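Local structure of predicted protein (Phaeodactylum tricornutum CCAP 1055/1, 5Z5M) at the interface of chains A and B. The protein makes (S)-allantoin, combining in one chain the hydrolysis of 5-hydroxyisourate and the decarboxylation of the resulting OHCU in urate breakdown. Numbering follows the deposited sequence. Chains: chain A/B, Predicted protein.

Contact 1: the interface of chains A and B. Residues chain A 254-255, 257; chain B 138, 141-142, 145-146.
A short helix of the transthyretin-like HIU hydrolase part of chain A, residues 249-256, rests its last turn on helix 136-146 of the OHCU decarboxylase part of chain B, so that the two catalytic parts of this fusion protein meet between different chains. On the B side the spacing of B:Thr138, B:Ala141, B:Ala142 and B:Gly145 brings them onto one face of the helix, and their small side chains let the two backbones come close: the CA atoms of A:Ser255 and B:Ala142 are 3.9 Å apart. The methyl CB of A:Ala254 touches two other methyls from directions roughly at right angles, 3.9 Å from CG2 of B:Thr138 and 4.0 Å from CB of B:Ala142. B:Thr138 presents this methyl, not its hydroxyl OG1, to the alanine. Carbonyl oxygens of the A helix end point at carbon atoms of the B helix. O of A:Ala254 is 3.4 Å from CA of B:Ala142, and O of A:Ser255 lies 3.2 Å from CA of B:Gly145, where a side chain is absent and the approach can be this close. In the opposite sense, O of B:Ala141 reaches CB of A:Ser255 at 3.3 Å; with chi1 at 72° the serine OG turns back toward its own chain, and the methylene does the touching. B:Arg146 closes the border with its aliphatic portion: CD lies 3.9 Å from O of A:Ala254 and also faces CA of A:Gly257, the residue with positive phi (71°) that follows the A helix. The bend at chi3 (58°) turns the guanidinium away from the end of the A helix, leaving the contact to the aliphatic CD.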
loop_
_atom_site.group_PDB
_atom_site.type_symbol
_atom_site.label_atom_id
_atom_site.label_comp_id
_atom_site.label_asym_id
_atom_site.label_seq_id
_atom_site.Cartn_x
_atom_site.Cartn_y
_atom_site.Cartn_z
ATOM N N ALA A 254 0.767 8.712 -20.009
ATOM C CA ALA A 254 0.400 9.331 -21.286
ATOM C C ALA A 254 0.521 8.344 -22.446
ATOM O O ALA A 254 -0.225 8.433 -23.423
ATOM C CB ALA A 254 1.260 10.564 -21.549
ATOM N N SER A 255 1.455 7.401 -22.336
ATOM C CA SER A 255 1.656 6.406 -23.383
ATOM C C SER A 255 0.497 5.420 -23.421
ATOM O O SER A 255 0.257 4.768 -24.434
ATOM C CB SER A 255 2.976 5.657 -23.184
ATOM O OG SER A 255 2.913 4.759 -22.085
ATOM N N GLY A 257 -2.634 6.403 -22.573
ATOM C CA GLY A 257 -3.854 7.177 -22.684
ATOM C C GLY A 257 -4.646 7.157 -21.384
ATOM O O GLY A 257 -5.833 7.479 -21.370
ATOM N N THR B 138 7.071 13.361 -22.873
ATOM C CA THR B 138 5.653 13.051 -22.735
ATOM C C THR B 138 4.981 12.945 -24.099
ATOM O O THR B 138 4.215 12.017 -24.351
ATOM C CB THR B 138 4.913 14.120 -21.902
ATOM O OG1 THR B 138 5.553 14.273 -20.630
ATOM C CG2 THR B 138 3.456 13.725 -21.696
ATOM N N ALA B 141 6.177 9.839 -26.048
ATOM C CA ALA B 141 5.668 8.652 -25.374
ATOM C C ALA B 141 4.184 8.441 -25.653
ATOM O O ALA B 141 3.758 7.327 -25.968
ATOM C CB ALA B 141 5.914 8.748 -23.874
ATOM N N ALA B 142 3.402 9.509 -25.522
ATOM C CA ALA B 142 1.964 9.451 -25.784
ATOM C C ALA B 142 1.672 8.981 -27.211
ATOM O O ALA B 142 0.831 8.110 -27.432
ATOM C CB ALA B 142 1.326 10.803 -25.536
ATOM N N GLY B 145 2.643 5.298 -27.886
ATOM C CA GLY B 145 1.700 4.372 -27.289
ATOM C C GLY B 145 0.348 4.374 -27.974
ATOM O O GLY B 145 -0.192 3.320 -28.307
ATOM N N ARG B 146 -0.195 5.566 -28.201
ATOM C CA ARG B 146 -1.577 5.702 -28.645
ATOM C C ARG B 146 -1.780 5.384 -30.124
ATOM O O ARG B 146 -2.893 5.069 -30.543
ATOM C CB ARG B 146 -2.082 7.115 -28.328
ATOM C CG ARG B 146 -2.370 7.309 -26.844
ATOM C CD ARG B 146 -2.569 8.772 -26.464
ATOM N NE ARG B 146 -3.646 9.411 -27.213
ATOM C CZ ARG B 146 -3.879 10.719 -27.204
ATOM N NH1 ARG B 146 -3.116 11.521 -26.473
ATOM N NH2 ARG B 146 -4.876 11.228 -27.920
#

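Contact 2: the interface of chains A and B. Residues chain A 265-266, 293; chain B 271-272, 293, 295.
The aromatic ring of A:Phe293 is met by three side chains of chain B, over one face and along its rim. B:Thr295 comes over the face, its CG2 methyl sitting almost directly above CE2 of A:Phe293 at 3.3 Å, a tight fit. That methyl is aimed at the ring because the threonine OG1 stands anti to its backbone N (chi1 -172°), which sends the hydroxyl elsewhere. B:Leu271 approaches at the rim: CD1 of B:Leu271 lies 3.5 Å from CE2 of A:Phe293, close to the ring plane and beyond the CE2-CZ edge, the two side chains running antiparallel alongside one another. B:Phe293, the symmetry counterpart of A:Phe293, meets the rim at CE1, raised toward the threonine's side. The two phenylalanine rings stand nearly perpendicular, and CE1 of A:Phe293 and CE1 of B:Phe293 are 3.6 Å apart, without stacking. Were A:Phe293 an alanine, the CG2 methyl of B:Thr295 and CD1 of B:Leu271 would probably lose the surface they pack on, and B:Phe293 its aromatic neighbour.

Beneath these side chains, strand 292-296 of chain A pairs antiparallel with the same strand of chain B, near the C-terminal YRGS motif of HIU hydrolases. This edge-to-edge pairing resembles the dimer contact of transthyretin and probably helps join the two hydrolase parts into a continuous sheet. B:Thr295 N donates to O of A:Phe293 at 2.9 Å, almost in line with the C=O bond (171° at the oxygen). The return bond, from A:Phe293 N to O of B:Thr295, is 3.1 Å long and more bent, its donor tilted 30° from the carbonyl plane. At the border of the patch, the CD2 methyl of A:Leu266 lies 3.7 Å from the backbone O of B:Arg272.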
loop_
_atom_site.group_PDB
_atom_site.type_symbol
_atom_site.label_atom_id
_atom_site.label_comp_id
_atom_site.label_asym_id
_atom_site.label_seq_id
_atom_site.Cartn_x
_atom_site.Cartn_y
_atom_site.Cartn_z
ATOM N N PHE A 265 -1.853 14.646 -10.754
ATOM C CA PHE A 265 -1.594 14.450 -9.331
ATOM C C PHE A 265 -0.204 13.852 -9.139
ATOM O O PHE A 265 0.581 14.336 -8.329
ATOM C CB PHE A 265 -2.664 13.562 -8.699
ATOM C CG PHE A 265 -2.425 13.281 -7.246
ATOM C CD1 PHE A 265 -2.647 14.263 -6.293
ATOM C CD2 PHE A 265 -1.962 12.042 -6.835
ATOM C CE1 PHE A 265 -2.404 14.011 -4.953
ATOM C CE2 PHE A 265 -1.729 11.782 -5.496
ATOM C CZ PHE A 265 -1.947 12.768 -4.555
ATOM N N LEU A 266 0.097 12.818 -9.920
ATOM C CA LEU A 266 1.419 12.200 -9.953
ATOM C C LEU A 266 1.964 12.225 -11.370
ATOM O O LEU A 266 1.288 11.778 -12.290
ATOM C CB LEU A 266 1.364 10.749 -9.473
ATOM C CG LEU A 266 1.014 10.445 -8.020
ATOM C CD1 LEU A 266 1.073 8.927 -7.802
ATOM C CD2 LEU A 266 1.950 11.175 -7.068
ATOM N N PHE A 293 0.820 5.711 -4.852
ATOM C CA PHE A 293 2.014 4.921 -5.042
ATOM C C PHE A 293 2.554 4.415 -3.715
ATOM O O PHE A 293 2.220 4.934 -2.642
ATOM C CB PHE A 293 3.089 5.700 -5.828
ATOM C CG PHE A 293 3.785 6.788 -5.053
ATOM C CD1 PHE A 293 4.978 6.532 -4.397
ATOM C CD2 PHE A 293 3.294 8.079 -5.051
ATOM C CE1 PHE A 293 5.639 7.533 -3.707
ATOM C CE2 PHE A 293 3.956 9.091 -4.371
ATOM C CZ PHE A 293 5.123 8.815 -3.691
ATOM N N LEU B 271 7.538 13.918 -1.241
ATOM C CA LEU B 271 6.293 13.489 -1.855
ATOM C C LEU B 271 5.833 14.579 -2.808
ATOM O O LEU B 271 5.327 15.610 -2.385
ATOM C CB LEU B 271 5.241 13.178 -0.785
ATOM C CG LEU B 271 3.815 12.783 -1.184
ATOM C CD1 LEU B 271 3.786 11.976 -2.459
ATOM C CD2 LEU B 271 3.151 12.015 -0.040
ATOM N N ARG B 272 6.036 14.339 -4.099
ATOM C CA ARG B 272 5.787 15.349 -5.120
ATOM C C ARG B 272 4.434 15.119 -5.779
ATOM O O ARG B 272 4.142 14.016 -6.251
ATOM C CB ARG B 272 6.915 15.325 -6.152
ATOM C CG ARG B 272 6.907 16.470 -7.148
ATOM C CD ARG B 272 8.090 16.354 -8.097
ATOM N NE ARG B 272 9.359 16.376 -7.374
ATOM C CZ ARG B 272 10.522 16.000 -7.895
ATOM N NH1 ARG B 272 10.586 15.566 -9.146
ATOM N NH2 ARG B 272 11.623 16.050 -7.162
ATOM N N PHE B 293 6.490 2.750 2.557
ATOM C CA PHE B 293 5.521 3.823 2.680
ATOM C C PHE B 293 4.605 3.851 1.473
ATOM O O PHE B 293 4.916 3.282 0.424
ATOM C CB PHE B 293 6.209 5.185 2.894
ATOM C CG PHE B 293 6.867 5.759 1.666
ATOM C CD1 PHE B 293 6.155 6.577 0.796
ATOM C CD2 PHE B 293 8.208 5.524 1.408
ATOM C CE1 PHE B 293 6.759 7.116 -0.318
ATOM C CE2 PHE B 293 8.818 6.067 0.292
ATOM C CZ PHE B 293 8.092 6.858 -0.573
ATOM N N THR B 295 1.193 6.425 -0.355
ATOM C CA THR B 295 0.387 7.627 -0.322
ATOM C C THR B 295 -0.650 7.562 -1.429
ATOM O O THR B 295 -0.577 6.707 -2.321
ATOM C CB THR B 295 1.237 8.888 -0.483
ATOM O OG1 THR B 295 0.419 10.047 -0.264
ATOM C CG2 THR B 295 1.805 8.949 -1.882
#

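The C-alpha centres of contact 1 and contact 2 are about 21 Å apart, and they have no residue in common. The hydrolase part of chain A takes part in both: its helix 249-256 serves contact 1, its strand 292-296 contact 2. Their partners differ, since contact 1 reaches the decarboxylase part of chain B and contact 2 its hydrolase part. Two-fold symmetry repeats each contact with the chains exchanged, so the pair is held by a central strand junction and by two outlying helix contacts. Together they probably fix how the decarboxylase parts are placed about the hydrolase core of the four-chain assembly.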